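PDB 3PQU: transferrin binding protein B from Actinobacillus suis, which probably binds host transferrin at the bacterial surface as the lipoprotein component of a receptor for iron acquisition. Local coordinates for residues Glu83-Ile88 and Leu156-Ser161; Ser189-Ala194 and Asp286-Asp291; Ser378-Ile383 and Thr387-Ala392; Leu34-Glu39 and Leu72-Ile77. All blocks are in the same frame, centred on the assembly; numbering follows the deposited sequence.

Three of the four contacts belong to the part of the chain that holds the N-lobe handle and barrel, and contact 3 lies in the C-lobe handle. Contacts 1 and 4 share the N-lobe handle, with centres about 21 Å apart and nearest atoms about 11 Å apart. Contact 2, in loops of the N-lobe barrel, comes within about 8 Å of contact 4, nearest atom to nearest atom. The widest separation, about 47 Å between centres, is from contact 2 to contact 3, which lie on opposite sides of the chain's centre. Contact 1 is the most central, about 9 Å from that centre, and its E83 hydrogen-bonds to a glycerol that probably comes from the crystallisation liquor.

Contact 1 of 4, residues Glu83-Ile88 and Leu156-Ser161; sequences ENIDEI and LGTSPS
I85 lays its CG2 methyl against T158 where the loop after strand 78-80 passes over the end of strand 150-157, a central strand of the five-stranded antiparallel sheet in the N-lobe handle. The two side chains run at about a right angle to each other, and the touch is made by the short branch of the isoleucine: I85 CG2 is 3.9 Å from T158 CB and 4.1 Å from T158 CG2. With chi1 at 66°, I85 CG1 sits between its own backbone N and carbonyl carbon, and the CG2 branch is turned across to the threonine. The same methyl stands 4.4 Å from L156 CD2, a looser apolar contact, so one carbon spans two residues that point from the same side of the strand.

At E83 the approach is more open, its carbonyl O lying 4.1 Å from T158 OG1, too long for a hydrogen bond. The poorly ordered E83 side chain leaves its CA away from the strand, and its OE1 hydrogen-bonds to a glycerol, probably from the crystallisation liquor. Strand 121-128 adds R122, on which the I85 side chain packs and whose backbone hydrogen-bonds with L156.

The loop holds its own shape through a type I turn from N84 to E87, closed by E87 N to N84 O at 3.0 Å. N84 adds an Asx turn: D86 N donates to N84 OD1 over 3.0 Å, approaching from above the carbonyl plane, 52° out of it.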
loop_
_atom_site.group_PDB
_atom_site.type_symbol
_atom_site.label_atom_id
_atom_site.label_comp_id
_atom_site.label_asym_id
_atom_site.label_seq_id
_atom_site.Cartn_x
_atom_site.Cartn_y
_atom_site.Cartn_z
ATOM N N GLU A 83 -4.359 8.664 5.413
ATOM C CA GLU A 83 -5.473 7.972 4.767
ATOM C C GLU A 83 -6.292 8.910 3.895
ATOM O O GLU A 83 -7.003 8.475 2.995
ATOM C CB GLU A 83 -6.399 7.338 5.812
ATOM C CG GLU A 83 -5.704 6.867 7.080
ATOM C CD GLU A 83 -5.549 7.975 8.107
ATOM O OE1 GLU A 83 -4.419 8.168 8.603
ATOM O OE2 GLU A 83 -6.556 8.652 8.412
ATOM N N ASN A 84 -6.203 10.202 4.178
ATOM C CA ASN A 84 -6.984 11.189 3.452
ATOM C C ASN A 84 -6.123 11.898 2.415
ATOM O O ASN A 84 -5.351 12.798 2.758
ATOM C CB ASN A 84 -7.578 12.205 4.428
ATOM C CG ASN A 84 -8.398 13.264 3.729
ATOM O OD1 ASN A 84 -8.660 13.165 2.530
ATOM N ND2 ASN A 84 -8.805 14.287 4.471
ATOM N N ILE A 85 -6.251 11.498 1.150
ATOM C CA ILE A 85 -5.371 12.031 0.112
ATOM C C ILE A 85 -5.744 13.452 -0.273
ATOM O O ILE A 85 -5.016 14.107 -1.006
ATOM C CB ILE A 85 -5.324 11.151 -1.150
ATOM C CG1 ILE A 85 -6.678 11.143 -1.856
ATOM C CG2 ILE A 85 -4.851 9.747 -0.809
ATOM C CD1 ILE A 85 -6.639 10.479 -3.211
ATOM N N ASP A 86 -6.883 13.914 0.227
ATOM C CA ASP A 86 -7.281 15.307 0.072
ATOM C C ASP A 86 -6.385 16.205 0.913
ATOM O O ASP A 86 -6.200 17.372 0.594
ATOM C CB ASP A 86 -8.743 15.503 0.472
ATOM C CG ASP A 86 -9.706 14.862 -0.511
ATOM O OD1 ASP A 86 -9.314 14.656 -1.686
ATOM O OD2 ASP A 86 -10.856 14.574 -0.106
ATOM N N GLU A 87 -5.826 15.653 1.988
ATOM C CA GLU A 87 -4.877 16.390 2.805
ATOM C C GLU A 87 -3.482 16.281 2.190
ATOM O O GLU A 87 -2.764 15.321 2.445
ATOM C CB GLU A 87 -4.836 15.832 4.224
ATOM C CG GLU A 87 -6.112 15.993 5.017
ATOM C CD GLU A 87 -5.975 15.445 6.427
ATOM O OE1 GLU A 87 -7.011 15.161 7.067
ATOM O OE2 GLU A 87 -4.824 15.292 6.891
ATOM N N ILE A 88 -3.109 17.258 1.372
ATOM C CA ILE A 88 -1.789 17.282 0.761
ATOM C C ILE A 88 -0.703 17.339 1.842
ATOM O O ILE A 88 -0.771 18.152 2.767
ATOM C CB ILE A 88 -1.668 18.484 -0.213
ATOM C CG1 ILE A 88 -2.782 18.438 -1.264
ATOM C CG2 ILE A 88 -0.306 18.511 -0.891
ATOM C CD1 ILE A 88 -2.708 17.228 -2.225
ATOM N N LEU A 156 1.657 9.637 -2.766
ATOM C CA LEU A 156 0.833 9.009 -1.745
ATOM C C LEU A 156 -0.366 8.347 -2.402
ATOM O O LEU A 156 -1.059 8.969 -3.201
ATOM C CB LEU A 156 0.341 10.061 -0.749
ATOM C CG LEU A 156 -0.589 9.571 0.349
ATOM C CD1 LEU A 156 0.132 8.540 1.220
ATOM C CD2 LEU A 156 -1.065 10.745 1.185
ATOM N N GLY A 157 -0.615 7.092 -2.063
ATOM C CA GLY A 157 -1.725 6.378 -2.648
ATOM C C GLY A 157 -2.660 5.853 -1.589
ATOM O O GLY A 157 -2.303 5.768 -0.410
ATOM N N THR A 158 -3.870 5.505 -2.012
ATOM C CA THR A 158 -4.845 4.933 -1.107
ATOM C C THR A 158 -5.432 3.681 -1.738
ATOM O O THR A 158 -5.410 3.523 -2.958
ATOM C CB THR A 158 -5.956 5.956 -0.756
ATOM O OG1 THR A 158 -6.838 5.400 0.234
ATOM C CG2 THR A 158 -6.757 6.305 -1.993
ATOM N N SER A 159 -5.943 2.789 -0.896
ATOM C CA SER A 159 -6.498 1.521 -1.353
ATOM C C SER A 159 -5.547 0.679 -2.210
ATOM O O SER A 159 -5.794 0.483 -3.397
ATOM C CB SER A 159 -7.791 1.767 -2.129
ATOM O OG SER A 159 -8.288 0.541 -2.629
ATOM N N PRO A 160 -4.460 0.172 -1.609
ATOM C CA PRO A 160 -3.526 -0.690 -2.353
ATOM C C PRO A 160 -4.298 -1.856 -2.960
ATOM O O PRO A 160 -5.046 -2.528 -2.248
ATOM C CB PRO A 160 -2.581 -1.212 -1.266
ATOM C CG PRO A 160 -2.691 -0.212 -0.152
ATOM C CD PRO A 160 -4.107 0.281 -0.184
ATOM N N SER A 161 -4.093 -2.103 -4.247
ATOM C CA SER A 161 -5.015 -2.921 -5.031
ATOM C C SER A 161 -5.120 -4.371 -4.560
ATOM O O SER A 161 -4.117 -5.023 -4.263
ATOM C CB SER A 161 -4.626 -2.837 -6.501
ATOM O OG SER A 161 -4.485 -1.473 -6.877
#

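Contact 2 of 4, residues Ser189-Ala194 and Asp286-Asp291; sequences SGFSDA and DPIFTD
F191 and F289 reach toward each other from opposite directions and meet rim to rim. F191 CZ is 4.0 Å from both F289 CE2 and F289 CZ; F289 CE2 lies near the plane of the F191 ring and F191 CZ near that of the F289 ring, which rules out a face-on stack. Beside this meeting, I288 CD1 comes obliquely to within 4.2 Å of F191 CZ. I288 also packs on its own neighbour, with its CG1 3.6 Å above one face of the F289 ring and offset toward the rim. The phenylalanine of 189-194 therefore touches two apolar groups that already lean on each other.

One carboxylate oxygen fixes the backbone that carries this pair. D286 OD2 accepts from I288 N at 2.9 Å, through its anti lone pair, and from F289 N at 3.0 Å, from above the carboxylate plane. The second bond is almost straight, with an N-H...O angle of 177°. Two grips on a single atom hold the turn and so set where both side chains start.

Further out, R263 forms a cation-pi contact with the F289 ring, and F178 of strand 170-183 meets that ring edge-to-face while also touching F191. The contact is a buried aromatic cluster in the N-lobe beta barrel, joining the loop after strand 170-183 to the loop between strands 274-281 and 292-300, the latter shaped by an Asx turn.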
loop_
_atom_site.group_PDB
_atom_site.type_symbol
_atom_site.label_atom_id
_atom_site.label_comp_id
_atom_site.label_asym_id
_atom_site.label_seq_id
_atom_site.Cartn_x
_atom_site.Cartn_y
_atom_site.Cartn_z
ATOM N N SER A 189 22.009 22.697 -17.116
ATOM C CA SER A 189 21.229 23.492 -18.063
ATOM C C SER A 189 19.754 23.135 -18.017
ATOM O O SER A 189 19.390 22.013 -17.686
ATOM C CB SER A 189 21.751 23.309 -19.488
ATOM O OG SER A 189 21.957 21.937 -19.762
ATOM N N GLY A 190 18.912 24.100 -18.359
ATOM C CA GLY A 190 17.494 23.842 -18.486
ATOM C C GLY A 190 16.706 24.126 -17.230
ATOM O O GLY A 190 15.495 23.911 -17.206
ATOM N N PHE A 191 17.389 24.619 -16.194
ATOM C CA PHE A 191 16.749 24.969 -14.923
ATOM C C PHE A 191 16.830 26.476 -14.660
ATOM O O PHE A 191 17.834 27.103 -14.978
ATOM C CB PHE A 191 17.417 24.224 -13.771
ATOM C CG PHE A 191 17.211 22.740 -13.809
ATOM C CD1 PHE A 191 16.047 22.182 -13.325
ATOM C CD2 PHE A 191 18.189 21.899 -14.335
ATOM C CE1 PHE A 191 15.858 20.785 -13.345
ATOM C CE2 PHE A 191 18.018 20.512 -14.365
ATOM C CZ PHE A 191 16.848 19.944 -13.881
ATOM N N SER A 192 15.792 27.051 -14.064
ATOM C CA SER A 192 15.822 28.475 -13.713
ATOM C C SER A 192 16.716 28.761 -12.492
ATOM O O SER A 192 17.155 27.847 -11.804
ATOM C CB SER A 192 14.410 28.971 -13.420
ATOM O OG SER A 192 13.967 28.448 -12.186
ATOM N N ASP A 193 16.963 30.038 -12.220
ATOM C CA ASP A 193 17.729 30.458 -11.037
ATOM C C ASP A 193 17.052 30.116 -9.706
ATOM O O ASP A 193 17.662 30.245 -8.653
ATOM C CB ASP A 193 17.988 31.971 -11.072
ATOM C CG ASP A 193 18.965 32.376 -12.155
ATOM O OD1 ASP A 193 19.607 31.480 -12.744
ATOM O OD2 ASP A 193 19.100 33.594 -12.407
ATOM N N ALA A 194 15.789 29.702 -9.748
ATOM C CA ALA A 194 15.080 29.324 -8.532
ATOM C C ALA A 194 15.519 27.958 -8.002
ATOM O O ALA A 194 15.153 27.557 -6.893
ATOM C CB ALA A 194 13.569 29.324 -8.783
ATOM N N ASP A 286 25.022 12.924 -17.805
ATOM C CA ASP A 286 24.282 13.932 -17.033
ATOM C C ASP A 286 24.623 13.804 -15.539
ATOM O O ASP A 286 24.517 12.703 -14.968
ATOM C CB ASP A 286 22.769 13.801 -17.256
ATOM C CG ASP A 286 22.001 15.006 -16.731
ATOM O OD1 ASP A 286 21.431 15.737 -17.565
ATOM O OD2 ASP A 286 21.998 15.241 -15.500
ATOM N N PRO A 287 25.041 14.910 -14.900
ATOM C CA PRO A 287 25.470 14.725 -13.506
ATOM C C PRO A 287 24.331 14.412 -12.540
ATOM O O PRO A 287 24.607 13.892 -11.453
ATOM C CB PRO A 287 26.126 16.064 -13.139
ATOM C CG PRO A 287 25.572 17.056 -14.141
ATOM C CD PRO A 287 25.267 16.290 -15.390
ATOM N N ILE A 288 23.077 14.682 -12.893
ATOM C CA ILE A 288 22.025 14.293 -11.945
ATOM C C ILE A 288 21.073 13.205 -12.414
ATOM O O ILE A 288 20.601 12.418 -11.599
ATOM C CB ILE A 288 21.239 15.499 -11.363
ATOM C CG1 ILE A 288 20.448 16.206 -12.432
ATOM C CG2 ILE A 288 22.187 16.497 -10.683
ATOM C CD1 ILE A 288 19.459 17.300 -11.852
ATOM N N PHE A 289 20.782 13.155 -13.716
ATOM C CA PHE A 289 19.882 12.127 -14.247
ATOM C C PHE A 289 20.649 10.840 -14.550
ATOM O O PHE A 289 21.028 10.563 -15.691
ATOM C CB PHE A 289 19.071 12.669 -15.446
ATOM C CG PHE A 289 18.174 13.829 -15.060
ATOM C CD1 PHE A 289 17.028 13.610 -14.316
ATOM C CD2 PHE A 289 18.519 15.132 -15.368
ATOM C CE1 PHE A 289 16.204 14.687 -13.918
ATOM C CE2 PHE A 289 17.696 16.213 -14.984
ATOM C CZ PHE A 289 16.547 15.976 -14.260
ATOM N N THR A 290 20.894 10.072 -13.490
ATOM C CA THR A 290 21.750 8.891 -13.558
ATOM C C THR A 290 20.934 7.644 -13.225
ATOM O O THR A 290 19.755 7.752 -12.902
ATOM C CB THR A 290 22.876 8.992 -12.545
ATOM O OG1 THR A 290 22.304 9.344 -11.282
ATOM C CG2 THR A 290 23.918 10.058 -12.958
ATOM N N ASP A 291 21.581 6.473 -13.258
ATOM C CA ASP A 291 20.909 5.180 -13.057
ATOM C C ASP A 291 20.485 4.981 -11.617
ATOM O O ASP A 291 21.136 5.487 -10.704
ATOM C CB ASP A 291 21.857 4.012 -13.403
ATOM C CG ASP A 291 22.172 3.928 -14.873
ATOM O OD1 ASP A 291 21.365 4.445 -15.692
ATOM O OD2 ASP A 291 23.212 3.308 -15.200
#

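Contact 3 of 4, residues Ser378-Ile383 and Thr387-Ala392; sequences SKTVEI and TMVAVA
Strands 378-383 and 387-392 run antiparallel, their axes 4.6 Å apart at closest and 164° between their directions, with K379-A390 and V381-M388 as the hydrogen-bonded pairs. Each pair is joined by two backbone bonds, among them V381 N to M388 O at 2.8 Å. Between them, V389 CA comes 3.0 Å from K379 O, a CA-H...O contact at the non-hydrogen-bonded pair T380-V389.

S378, T380, E382, T387, V389 and V391 share one face. Here T387 OG1 donates to E382 OE1 across only 2.5 Å, on the syn side of the carboxylate and 35° out of its plane. The glutamate chain leaves with CG anti to its backbone N but bends at chi2 (81°), which swings the carboxylate back over the neighbouring strand. On the other flank of T387, its CG2 methyl meets T380 CG2 at 3.8 Å, and the two side chains cross obliquely. T380 and V389 instead lie side by side, pointing the same way.

The opposite face carries K379, V381, M388 and A390. V381 CG1 rests 4.3 Å from M388 CB, while the rest of the methionine bends away toward Q407. K379 likewise turns its end outward, and NZ finds A371 O. On this face V381 also packs on I368 of strand 366-369, and A390 on L361 of strand 360-363.

Strand 400-409 pairs with the far edge of 387-392, so the two strands form a beta hairpin extended into the antiparallel sheet of the C-lobe handle.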
loop_
_atom_site.group_PDB
_atom_site.type_symbol
_atom_site.label_atom_id
_atom_site.label_comp_id
_atom_site.label_asym_id
_atom_site.label_seq_id
_atom_site.Cartn_x
_atom_site.Cartn_y
_atom_site.Cartn_z
ATOM N N SER A 378 0.207 -13.850 20.400
ATOM C CA SER A 378 -0.277 -12.514 20.712
ATOM C C SER A 378 0.820 -11.468 20.538
ATOM O O SER A 378 1.962 -11.673 20.949
ATOM C CB SER A 378 -0.825 -12.467 22.137
ATOM O OG SER A 378 -1.229 -11.151 22.472
ATOM N N LYS A 379 0.461 -10.346 19.928
ATOM C CA LYS A 379 1.395 -9.251 19.725
ATOM C C LYS A 379 0.830 -7.974 20.333
ATOM O O LYS A 379 -0.351 -7.661 20.158
ATOM C CB LYS A 379 1.659 -9.041 18.232
ATOM C CG LYS A 379 2.103 -10.290 17.487
ATOM C CD LYS A 379 3.463 -10.784 17.959
ATOM C CE LYS A 379 3.916 -11.981 17.135
ATOM N NZ LYS A 379 5.289 -12.415 17.503
ATOM N N THR A 380 1.677 -7.248 21.054
ATOM C CA THR A 380 1.288 -5.985 21.666
ATOM C C THR A 380 2.240 -4.895 21.205
ATOM O O THR A 380 3.462 -5.011 21.338
ATOM C CB THR A 380 1.310 -6.062 23.200
ATOM O OG1 THR A 380 0.340 -7.018 23.642
ATOM C CG2 THR A 380 0.988 -4.700 23.805
ATOM N N VAL A 381 1.675 -3.836 20.650
ATOM C CA VAL A 381 2.495 -2.812 20.048
ATOM C C VAL A 381 1.882 -1.439 20.287
ATOM O O VAL A 381 0.709 -1.199 19.995
ATOM C CB VAL A 381 2.704 -3.092 18.548
ATOM C CG1 VAL A 381 1.368 -3.173 17.837
ATOM C CG2 VAL A 381 3.612 -2.041 17.919
ATOM N N GLU A 382 2.675 -0.558 20.876
ATOM C CA GLU A 382 2.260 0.814 21.073
ATOM C C GLU A 382 2.436 1.568 19.755
ATOM O O GLU A 382 3.549 1.933 19.379
ATOM C CB GLU A 382 3.090 1.457 22.188
ATOM C CG GLU A 382 2.717 2.891 22.492
ATOM C CD GLU A 382 1.502 3.001 23.389
ATOM O OE1 GLU A 382 1.253 2.051 24.160
ATOM O OE2 GLU A 382 0.803 4.036 23.332
ATOM N N ILE A 383 1.339 1.771 19.039
ATOM C CA ILE A 383 1.366 2.570 17.820
ATOM C C ILE A 383 0.701 3.868 18.192
ATOM O O ILE A 383 -0.466 4.106 17.884
ATOM C CB ILE A 383 0.602 1.906 16.673
ATOM C CG1 ILE A 383 1.217 0.544 16.356
ATOM C CG2 ILE A 383 0.610 2.803 15.442
ATOM C CD1 ILE A 383 0.406 -0.268 15.382
ATOM N N THR A 387 -2.426 1.416 22.238
ATOM C CA THR A 387 -1.804 0.128 22.474
ATOM C C THR A 387 -2.636 -0.926 21.777
ATOM O O THR A 387 -3.713 -1.301 22.248
ATOM C CB THR A 387 -1.724 -0.219 23.958
ATOM O OG1 THR A 387 -0.812 0.672 24.609
ATOM C CG2 THR A 387 -1.229 -1.643 24.124
ATOM N N MET A 388 -2.143 -1.391 20.639
ATOM C CA MET A 388 -2.868 -2.391 19.888
ATOM C C MET A 388 -2.350 -3.773 20.242
ATOM O O MET A 388 -1.148 -3.983 20.426
ATOM C CB MET A 388 -2.751 -2.133 18.382
ATOM C CG MET A 388 -3.230 -0.757 17.957
ATOM S SD MET A 388 -4.971 -0.475 18.335
ATOM C CE MET A 388 -5.720 -1.877 17.513
ATOM N N VAL A 389 -3.278 -4.710 20.357
ATOM C CA VAL A 389 -2.932 -6.107 20.546
ATOM C C VAL A 389 -3.658 -7.013 19.533
ATOM O O VAL A 389 -4.868 -6.899 19.305
ATOM C CB VAL A 389 -3.180 -6.559 21.999
ATOM C CG1 VAL A 389 -4.385 -5.847 22.575
ATOM C CG2 VAL A 389 -3.340 -8.069 22.068
ATOM N N ALA A 390 -2.898 -7.900 18.904
ATOM C CA ALA A 390 -3.447 -8.801 17.897
ATOM C C ALA A 390 -3.108 -10.238 18.250
ATOM O O ALA A 390 -1.985 -10.548 18.651
ATOM C CB ALA A 390 -2.906 -8.462 16.529
ATOM N N VAL A 391 -4.087 -11.117 18.102
ATOM C CA VAL A 391 -3.874 -12.537 18.349
ATOM C C VAL A 391 -4.081 -13.288 17.040
ATOM O O VAL A 391 -5.206 -13.424 16.561
ATOM C CB VAL A 391 -4.825 -13.054 19.430
ATOM C CG1 VAL A 391 -4.610 -14.542 19.665
ATOM C CG2 VAL A 391 -4.620 -12.272 20.723
ATOM N N ALA A 392 -2.989 -13.769 16.460
ATOM C CA ALA A 392 -3.012 -14.295 15.098
ATOM C C ALA A 392 -2.820 -15.810 15.038
ATOM O O ALA A 392 -1.960 -16.364 15.721
ATOM C CB ALA A 392 -1.962 -13.602 14.257
#

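Contact 4 of 4, residues Leu34-Glu39 and Leu72-Ile77; sequences LDKLME and LSEAQI
L37 and E74 make the main packed part of this contact: L37 CG lies 3.8 Å from E74 CG, the leucine crossing the aliphatic stem of the glutamate at a slant. E74 holds CG anti to its backbone N (chi1 175°) and stays extended beyond it, a shape that carries the stem straight across to the other segment. Past the stem, L37 CD2 reaches I77 CD1 at 4.1 Å and is equally near I77 CG2, so the leucine, which buries the most surface here, meets both branches of an isoleucine lying at about a right angle to it. F312 of strand 306-312 is touched by both L37 and I77, which closes the apolar side of the contact against a barrel strand.

The K36 side is exposed and less ordered, and within this contact the lysine touches only E74 OE2. That oxygen stands 3.5 Å from K36 CB and 3.7 Å from K36 CD, against the carbon chain, while K36 NZ remains 5.3 Å from E74 OE2. The opposite charges may attract at that range but form no salt bridge.

Each segment contains a short 3-10 turn, 36-38 and 74-76, seen in the i+3 bonds M38 N to D35 O (2.8 Å) and Q76 N to S73 O (2.9 Å). L37 O also accepts from K310 NZ. Two 3-10 turns in loops of the N-lobe handle thus pack together over strand 306-312 of the adjoining beta barrel.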
loop_
_atom_site.group_PDB
_atom_site.type_symbol
_atom_site.label_atom_id
_atom_site.label_comp_id
_atom_site.label_asym_id
_atom_site.label_seq_id
_atom_site.Cartn_x
_atom_site.Cartn_y
_atom_site.Cartn_z
ATOM N N LEU A 34 14.118 -7.444 2.451
ATOM C CA LEU A 34 14.215 -6.287 1.569
ATOM C C LEU A 34 15.112 -5.209 2.143
ATOM O O LEU A 34 15.074 -4.944 3.348
ATOM C CB LEU A 34 12.829 -5.692 1.314
ATOM C CG LEU A 34 11.779 -6.641 0.726
ATOM C CD1 LEU A 34 10.422 -5.970 0.703
ATOM C CD2 LEU A 34 12.169 -7.120 -0.673
ATOM N N ASP A 35 15.912 -4.584 1.282
ATOM C CA ASP A 35 16.531 -3.308 1.625
ATOM C C ASP A 35 15.445 -2.325 2.028
ATOM O O ASP A 35 14.334 -2.351 1.487
ATOM C CB ASP A 35 17.305 -2.740 0.435
ATOM C CG ASP A 35 18.640 -3.426 0.230
ATOM O OD1 ASP A 35 19.025 -4.247 1.090
ATOM O OD2 ASP A 35 19.307 -3.140 -0.789
ATOM N N LYS A 36 15.763 -1.455 2.978
ATOM C CA LYS A 36 14.792 -0.489 3.485
ATOM C C LYS A 36 14.051 0.270 2.386
ATOM O O LYS A 36 12.835 0.368 2.434
ATOM C CB LYS A 36 15.456 0.499 4.447
ATOM C CG LYS A 36 16.084 -0.171 5.652
ATOM C CD LYS A 36 16.762 0.837 6.560
ATOM C CE LYS A 36 17.444 0.148 7.731
ATOM N NZ LYS A 36 17.852 1.115 8.788
ATOM N N LEU A 37 14.779 0.800 1.401
ATOM C CA LEU A 37 14.161 1.571 0.324
ATOM C C LEU A 37 13.192 0.744 -0.492
ATOM O O LEU A 37 12.386 1.293 -1.228
ATOM C CB LEU A 37 15.213 2.124 -0.627
ATOM C CG LEU A 37 15.897 3.414 -0.216
ATOM C CD1 LEU A 37 17.002 3.692 -1.210
ATOM C CD2 LEU A 37 14.898 4.555 -0.145
ATOM N N MET A 38 13.277 -0.577 -0.381
ATOM C CA MET A 38 12.420 -1.424 -1.188
ATOM C C MET A 38 11.171 -1.888 -0.426
ATOM O O MET A 38 10.325 -2.575 -0.992
ATOM C CB MET A 38 13.221 -2.603 -1.764
ATOM C CG MET A 38 14.466 -2.150 -2.546
ATOM S SD MET A 38 14.081 -1.038 -3.936
ATOM C CE MET A 38 13.421 -2.241 -5.057
ATOM N N GLU A 39 11.046 -1.501 0.844
ATOM C CA GLU A 39 9.861 -1.860 1.643
ATOM C C GLU A 39 8.635 -1.092 1.139
ATOM O O GLU A 39 8.744 0.074 0.795
ATOM C CB GLU A 39 10.075 -1.540 3.136
ATOM C CG GLU A 39 11.029 -2.483 3.879
ATOM C CD GLU A 39 10.432 -3.861 4.131
ATOM O OE1 GLU A 39 11.193 -4.766 4.538
ATOM O OE2 GLU A 39 9.206 -4.041 3.931
ATOM N N LEU A 72 21.348 14.417 -0.504
ATOM C CA LEU A 72 20.187 13.565 -0.332
ATOM C C LEU A 72 20.689 12.287 0.345
ATOM O O LEU A 72 21.781 11.824 0.063
ATOM C CB LEU A 72 19.575 13.235 -1.690
ATOM C CG LEU A 72 18.787 14.336 -2.404
ATOM C CD1 LEU A 72 18.494 13.952 -3.869
ATOM C CD2 LEU A 72 17.490 14.612 -1.644
ATOM N N SER A 73 19.906 11.708 1.242
ATOM C CA SER A 73 20.285 10.420 1.784
ATOM C C SER A 73 19.050 9.602 2.051
ATOM O O SER A 73 17.923 10.125 2.092
ATOM C CB SER A 73 21.074 10.581 3.083
ATOM O OG SER A 73 20.256 11.223 4.038
ATOM N N GLU A 74 19.281 8.319 2.288
ATOM C CA GLU A 74 18.208 7.373 2.468
ATOM C C GLU A 74 17.435 7.717 3.736
ATOM O O GLU A 74 16.223 7.534 3.791
ATOM C CB GLU A 74 18.795 5.960 2.489
ATOM C CG GLU A 74 17.816 4.849 2.778
ATOM C CD GLU A 74 18.508 3.503 2.837
ATOM O OE1 GLU A 74 19.428 3.278 2.017
ATOM O OE2 GLU A 74 18.139 2.678 3.703
ATOM N N ALA A 75 18.119 8.257 4.747
ATOM C CA ALA A 75 17.427 8.711 5.957
ATOM C C ALA A 75 16.483 9.909 5.728
ATOM O O ALA A 75 15.628 10.199 6.565
ATOM C CB ALA A 75 18.418 9.030 7.065
ATOM N N GLN A 76 16.629 10.615 4.617
ATOM C CA GLN A 76 15.734 11.747 4.347
ATOM C C GLN A 76 14.508 11.336 3.528
ATOM O O GLN A 76 13.598 12.121 3.304
ATOM C CB GLN A 76 16.496 12.876 3.645
ATOM C CG GLN A 76 17.525 13.545 4.530
ATOM C CD GLN A 76 18.676 14.132 3.740
ATOM O OE1 GLN A 76 19.770 13.567 3.699
ATOM N NE2 GLN A 76 18.436 15.266 3.106
ATOM N N ILE A 77 14.483 10.089 3.091
ATOM C CA ILE A 77 13.374 9.584 2.303
ATOM C C ILE A 77 12.406 8.892 3.265
ATOM O O ILE A 77 12.698 7.828 3.804
ATOM C CB ILE A 77 13.908 8.626 1.224
ATOM C CG1 ILE A 77 14.882 9.398 0.325
ATOM C CG2 ILE A 77 12.779 8.021 0.419
ATOM C CD1 ILE A 77 15.552 8.537 -0.696
#